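Local atomic coordinates of PKS (Streptomyces albus, PDB entry 4OQJ), a protein that probably extends polyketide chains by decarboxylative condensation, as a ketosynthase of the AT-less type I synthase that makes the antibiotic oxazolomycin. Residues A121-Q126 and V689-L694; T142-N147 and I165-D170. All coordinates share one frame; numbering follows the deposited sequence.

Interaction 1 (A121-Q126 and V689-L694); sequences AGYDPQ and VRRVPL
A stacked cation-pi contact between Arg691 and Tyr123 fastens the loop 689-694, near the end of the modelled chain, to the turn that follows helix 105-121 of the ketosynthase. The guanidinium lies flat on the phenol ring, their planes 5° apart and Arg691 CZ 3.9 Å from the ring centroid. Arg691 reaches this face with its chain extended from CG to NE, and on the way CD crosses the same face at 3.3 Å from Tyr123 CE1, a CH-pi contact. Arg691 NE sits over the middle of the ring while donating to Gly122 O at 2.7 Å, with N-H...O bent to 144°. The carbonyl lies close to the guanidinium plane, but the donor stands above the carbonyl plane. Ring and carbonyl together thus fix the rotation of the charged group. Gly122 is the C-prime residue of a Schellman motif that ends the helix, with Tyr123 N bonded to Leu118 O; its positive phi turns the chain. Arg691 CB packs against Gly122, which has no side chain to collide with it, and lies 3.5 Å from Ala121 O. At another edge of the guanidinium, a water accepts from Arg691 NH2 at 3.1 Å and weakly from Asp124 N. Tyr123 OH is hydrogen-bonded to Asp276 and Lys266, while the backbone of 689-694 is tied by Arg691 O to Thr277 and by Val692 N to Thr502.

Interaction 2 (T142-N147 and I165-D170); sequences TYLLHN and ITNDKD
The amide oxygen of Asn167 meets the edge of the Tyr143 ring and the flank of Leu144 on helix 142-147. Asn167 OD1 lies 4.0 Å from Tyr143 CD2, close to the plane of the ring, and 3.9 Å from Leu144 CB. The contact is therefore a loose van der Waals one, with no hydrogen bond from one segment to the other. Ring and amide are nearly coplanar, 16° apart, although the two side chains run at about a right angle, so the carboxamide addresses the rim of the ring and does not stack on its face. Tyr143 has CG anti to the backbone N (chi1 -168°), which lays the ring beside its own carbonyl carbon, with Asn147 CB of the next turn over one face. The closest CA atoms are those of Leu144 and Asn167, 6.6 Å apart.

The buried amide is held by residues around the contact: Asn167 OD1 accepts from Asn141 ND2 and Asn167 ND2 donates to Leu102 O, while Asn141 OD1 receives Leu144 N and so couples the amide to the first turn of helix 142-147, which widens to a pi-type turn at 143-147. Tyr143 OH bonds to Glu101 O and to the backbone N of Ala706.

The arrangement belongs to the dimer side of the thiolase-fold ketosynthase, joining the helix that follows strand 132-138 to the end of helix 157-167. Tyr143 packs on helix 105-121 and Thr166 on helix 97-102, while just beyond Asn167 the side chain of Lys169 bonds to Val138 O of strand 132-138 and forms salt bridges with Asp168 and Asp170 of the second subunit.

The two contacts are separate, with centres about 33 Å apart and nearest atoms about 18 Å apart. Along the chain the order is 121-126, 142-147, 165-170 and 689-694, so interaction 2 falls entirely between the segments of interaction 1. They share helix 105-121: interaction 1 lies at its C-terminal end, while Pro105 and Arg108 near its start pack against Tyr143 of interaction 2. Strand 132-138 of the central mixed sheet runs between segments 121-126 and 142-147. Interaction 1 brings the late part of the chain back onto the ketosynthase, whereas interaction 2 joins helix 142-147 to the end of helix 157-167 and the loop after it, beside the dimer interface.

Interaction 1 (A121-Q126 and V689-L694)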
loop_
_atom_site.group_PDB
_atom_site.type_symbol
_atom_site.label_atom_id
_atom_site.label_comp_id
_atom_site.label_asym_id
_atom_site.label_seq_id
_atom_site.Cartn_x
_atom_site.Cartn_y
_atom_site.Cartn_z
ATOM N N ALA A 121 -23.009 2.894 4.945
ATOM C CA ALA A 121 -22.638 4.305 4.796
ATOM C C ALA A 121 -23.705 5.101 4.055
ATOM O O ALA A 121 -23.861 6.303 4.286
ATOM C CB ALA A 121 -21.308 4.434 4.073
ATOM N N GLY A 122 -24.442 4.428 3.173
ATOM C CA GLY A 122 -25.518 5.055 2.429
ATOM C C GLY A 122 -25.112 5.506 1.029
ATOM O O GLY A 122 -25.802 6.332 0.443
ATOM N N TYR A 123 -24.025 4.950 0.489
ATOM C CA TYR A 123 -23.534 5.340 -0.838
ATOM C C TYR A 123 -23.553 4.183 -1.837
ATOM O O TYR A 123 -23.014 3.110 -1.576
ATOM C CB TYR A 123 -22.116 5.921 -0.742
ATOM C CG TYR A 123 -22.116 7.319 -0.175
ATOM C CD1 TYR A 123 -22.040 7.537 1.208
ATOM C CD2 TYR A 123 -22.248 8.418 -1.006
ATOM C CE1 TYR A 123 -22.073 8.818 1.729
ATOM C CE2 TYR A 123 -22.300 9.700 -0.495
ATOM C CZ TYR A 123 -22.205 9.894 0.867
ATOM O OH TYR A 123 -22.255 11.173 1.353
ATOM N N ASP A 124 -24.225 4.416 -2.957
ATOM C CA ASP A 124 -24.214 3.523 -4.112
ATOM C C ASP A 124 -23.160 4.036 -5.100
ATOM O O ASP A 124 -23.380 5.039 -5.789
ATOM C CB ASP A 124 -25.603 3.473 -4.768
ATOM C CG ASP A 124 -25.626 2.669 -6.056
ATOM O OD1 ASP A 124 -24.617 1.972 -6.351
ATOM O OD2 ASP A 124 -26.662 2.730 -6.773
ATOM N N PRO A 125 -22.001 3.370 -5.172
ATOM C CA PRO A 125 -20.963 3.923 -6.052
ATOM C C PRO A 125 -21.279 3.829 -7.542
ATOM O O PRO A 125 -20.535 4.394 -8.351
ATOM C CB PRO A 125 -19.724 3.075 -5.727
ATOM C CG PRO A 125 -20.057 2.286 -4.515
ATOM C CD PRO A 125 -21.548 2.160 -4.467
ATOM N N GLN A 126 -22.354 3.141 -7.924
ATOM C CA GLN A 126 -22.732 3.117 -9.334
ATOM C C GLN A 126 -23.335 4.450 -9.759
ATOM O O GLN A 126 -23.537 4.694 -10.946
ATOM C CB GLN A 126 -23.718 1.984 -9.630
ATOM C CG GLN A 126 -23.151 0.608 -9.369
ATOM C CD GLN A 126 -24.079 -0.493 -9.846
ATOM O OE1 GLN A 126 -25.304 -0.343 -9.838
ATOM N NE2 GLN A 126 -23.495 -1.602 -10.289
ATOM N N VAL A 689 -29.950 15.944 2.780
ATOM C CA VAL A 689 -29.968 14.492 2.845
ATOM C C VAL A 689 -29.247 14.026 4.113
ATOM O O VAL A 689 -28.204 14.567 4.465
ATOM C CB VAL A 689 -29.297 13.887 1.597
ATOM C CG1 VAL A 689 -29.140 12.387 1.733
ATOM C CG2 VAL A 689 -30.095 14.249 0.348
ATOM N N ARG A 690 -29.818 13.043 4.801
ATOM C CA ARG A 690 -29.155 12.407 5.933
ATOM C C ARG A 690 -29.096 10.901 5.710
ATOM O O ARG A 690 -30.125 10.233 5.695
ATOM C CB ARG A 690 -29.890 12.711 7.236
ATOM C CG ARG A 690 -29.906 14.170 7.613
ATOM C CD ARG A 690 -28.600 14.600 8.251
ATOM N NE ARG A 690 -28.677 15.980 8.719
ATOM C CZ ARG A 690 -28.512 17.047 7.941
ATOM N NH1 ARG A 690 -28.611 18.261 8.462
ATOM N NH2 ARG A 690 -28.249 16.906 6.645
ATOM N N ARG A 691 -27.896 10.373 5.507
ATOM C CA ARG A 691 -27.717 8.936 5.332
ATOM C C ARG A 691 -27.634 8.230 6.682
ATOM O O ARG A 691 -26.903 8.671 7.569
ATOM C CB ARG A 691 -26.451 8.657 4.518
ATOM C CG ARG A 691 -26.632 8.963 3.067
ATOM C CD ARG A 691 -25.328 8.935 2.344
ATOM N NE ARG A 691 -25.519 9.019 0.905
ATOM C CZ ARG A 691 -25.754 10.147 0.243
ATOM N NH1 ARG A 691 -25.851 11.304 0.887
ATOM N NH2 ARG A 691 -25.901 10.107 -1.068
ATOM N N VAL A 692 -28.368 7.129 6.838
ATOM C CA VAL A 692 -28.399 6.421 8.128
ATOM C C VAL A 692 -28.253 4.918 7.922
ATOM O O VAL A 692 -28.648 4.396 6.870
ATOM C CB VAL A 692 -29.706 6.703 8.902
ATOM C CG1 VAL A 692 -29.841 8.191 9.200
ATOM C CG2 VAL A 692 -30.935 6.226 8.108
ATOM N N PRO A 693 -27.708 4.213 8.927
ATOM C CA PRO A 693 -27.587 2.753 8.833
ATOM C C PRO A 693 -28.928 2.039 8.715
ATOM O O PRO A 693 -29.791 2.222 9.566
ATOM C CB PRO A 693 -26.889 2.371 10.149
ATOM C CG PRO A 693 -26.223 3.601 10.606
ATOM C CD PRO A 693 -27.104 4.729 10.168
ATOM N N LEU A 694 -29.094 1.240 7.664
ATOM C CA LEU A 694 -30.274 0.399 7.498
ATOM C C LEU A 694 -29.776 -1.005 7.181
ATOM O O LEU A 694 -28.588 -1.176 6.930
ATOM C CB LEU A 694 -31.170 0.920 6.384
ATOM C CG LEU A 694 -31.744 2.320 6.592
ATOM C CD1 LEU A 694 -32.366 2.819 5.315
ATOM C CD2 LEU A 694 -32.775 2.308 7.700
HETATM O O HOH W 1 -25.262 7.585 -2.805
#

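Interaction 2 (T142-N147 and I165-D170)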
loop_
_atom_site.group_PDB
_atom_site.type_symbol
_atom_site.label_atom_id
_atom_site.label_comp_id
_atom_site.label_asym_id
_atom_site.label_seq_id
_atom_site.Cartn_x
_atom_site.Cartn_y
_atom_site.Cartn_z
ATOM N N THR A 142 -4.797 -20.297 1.280
ATOM C CA THR A 142 -4.733 -21.742 1.440
ATOM C C THR A 142 -5.755 -22.429 0.525
ATOM O O THR A 142 -5.675 -23.630 0.306
ATOM C CB THR A 142 -4.964 -22.161 2.912
ATOM O OG1 THR A 142 -6.107 -21.477 3.447
ATOM C CG2 THR A 142 -3.719 -21.813 3.771
ATOM N N TYR A 143 -6.713 -21.668 -0.005
ATOM C CA TYR A 143 -7.674 -22.207 -0.989
ATOM C C TYR A 143 -6.954 -22.617 -2.267
ATOM O O TYR A 143 -7.209 -23.672 -2.827
ATOM C CB TYR A 143 -8.742 -21.164 -1.303
ATOM C CG TYR A 143 -9.955 -21.647 -2.068
ATOM C CD1 TYR A 143 -10.950 -22.388 -1.444
ATOM C CD2 TYR A 143 -10.137 -21.307 -3.400
ATOM C CE1 TYR A 143 -12.074 -22.793 -2.134
ATOM C CE2 TYR A 143 -11.259 -21.704 -4.092
ATOM C CZ TYR A 143 -12.226 -22.446 -3.456
ATOM O OH TYR A 143 -13.357 -22.834 -4.155
ATOM N N LEU A 144 -6.036 -21.765 -2.711
ATOM C CA LEU A 144 -5.227 -22.035 -3.881
ATOM C C LEU A 144 -4.278 -23.201 -3.623
ATOM O O LEU A 144 -4.141 -24.103 -4.444
ATOM C CB LEU A 144 -4.442 -20.778 -4.271
ATOM C CG LEU A 144 -3.389 -20.915 -5.369
ATOM C CD1 LEU A 144 -4.028 -21.263 -6.696
ATOM C CD2 LEU A 144 -2.589 -19.628 -5.474
ATOM N N LEU A 145 -3.627 -23.185 -2.470
ATOM C CA LEU A 145 -2.650 -24.214 -2.142
ATOM C C LEU A 145 -3.296 -25.583 -1.912
ATOM O O LEU A 145 -2.767 -26.592 -2.364
ATOM C CB LEU A 145 -1.849 -23.794 -0.902
ATOM C CG LEU A 145 -0.935 -22.579 -1.080
ATOM C CD1 LEU A 145 -0.330 -22.120 0.261
ATOM C CD2 LEU A 145 0.156 -22.911 -2.075
ATOM N N HIS A 146 -4.422 -25.621 -1.200
ATOM C CA HIS A 146 -5.091 -26.893 -0.885
ATOM C C HIS A 146 -6.106 -27.287 -1.958
ATOM O O HIS A 146 -5.899 -28.247 -2.693
ATOM C CB HIS A 146 -5.811 -26.826 0.461
ATOM C CG HIS A 146 -4.917 -26.544 1.633
ATOM N ND1 HIS A 146 -5.380 -26.545 2.931
ATOM C CD2 HIS A 146 -3.597 -26.247 1.706
ATOM C CE1 HIS A 146 -4.387 -26.263 3.754
ATOM N NE2 HIS A 146 -3.295 -26.078 3.037
ATOM N N ASN A 147 -7.200 -26.534 -2.042
ATOM C CA ASN A 147 -8.321 -26.892 -2.909
ATOM C C ASN A 147 -8.000 -26.877 -4.404
ATOM O O ASN A 147 -8.521 -27.696 -5.158
ATOM C CB ASN A 147 -9.495 -25.952 -2.642
ATOM C CG ASN A 147 -10.002 -26.056 -1.223
ATOM O OD1 ASN A 147 -9.323 -25.648 -0.284
ATOM N ND2 ASN A 147 -11.202 -26.598 -1.059
ATOM N N ILE A 165 -5.642 -14.777 -11.646
ATOM C CA ILE A 165 -6.407 -13.532 -11.470
ATOM C C ILE A 165 -7.587 -13.729 -10.530
ATOM O O ILE A 165 -8.183 -12.743 -10.108
ATOM C CB ILE A 165 -6.918 -12.933 -12.816
ATOM C CG1 ILE A 165 -7.930 -13.858 -13.494
ATOM C CG2 ILE A 165 -5.739 -12.628 -13.722
ATOM C CD1 ILE A 165 -8.431 -13.335 -14.831
ATOM N N THR A 166 -7.902 -14.978 -10.164
ATOM C CA THR A 166 -8.957 -15.212 -9.176
ATOM C C THR A 166 -8.410 -15.529 -7.785
ATOM O O THR A 166 -9.185 -15.694 -6.846
ATOM C CB THR A 166 -9.912 -16.364 -9.592
ATOM O OG1 THR A 166 -9.168 -17.557 -9.851
ATOM C CG2 THR A 166 -10.709 -15.984 -10.846
ATOM N N ASN A 167 -7.084 -15.576 -7.635
ATOM C CA ASN A 167 -6.497 -16.011 -6.369
ATOM C C ASN A 167 -5.301 -15.233 -5.842
ATOM O O ASN A 167 -5.018 -15.293 -4.641
ATOM C CB ASN A 167 -6.093 -17.480 -6.479
ATOM C CG ASN A 167 -7.270 -18.399 -6.280
ATOM O OD1 ASN A 167 -7.629 -18.719 -5.149
ATOM N ND2 ASN A 167 -7.901 -18.802 -7.379
ATOM N N ASP A 168 -4.583 -14.523 -6.700
ATOM C CA ASP A 168 -3.399 -13.834 -6.202
ATOM C C ASP A 168 -3.825 -12.611 -5.369
ATOM O O ASP A 168 -4.896 -12.026 -5.587
ATOM C CB ASP A 168 -2.477 -13.453 -7.355
ATOM C CG ASP A 168 -1.013 -13.399 -6.931
ATOM O OD1 ASP A 168 -0.699 -13.882 -5.820
ATOM O OD2 ASP A 168 -0.180 -12.901 -7.713
ATOM N N LYS A 169 -3.006 -12.256 -4.384
ATOM C CA LYS A 169 -3.337 -11.181 -3.432
ATOM C C LYS A 169 -3.663 -9.865 -4.131
ATOM O O LYS A 169 -4.496 -9.089 -3.657
ATOM C CB LYS A 169 -2.169 -10.952 -2.463
ATOM C CG LYS A 169 -1.819 -12.163 -1.629
ATOM C CD LYS A 169 -1.805 -11.843 -0.137
ATOM C CE LYS A 169 -1.472 -13.083 0.663
ATOM N NZ LYS A 169 -1.268 -12.778 2.097
ATOM N N ASP A 170 -2.983 -9.636 -5.249
ATOM C CA ASP A 170 -3.093 -8.409 -6.038
ATOM C C ASP A 170 -4.506 -8.059 -6.427
ATOM O O ASP A 170 -4.774 -6.908 -6.765
ATOM C CB ASP A 170 -2.309 -8.510 -7.348
ATOM C CG ASP A 170 -0.873 -8.858 -7.151
ATOM O OD1 ASP A 170 -0.603 -9.882 -6.493
ATOM O OD2 ASP A 170 -0.002 -8.106 -7.668
#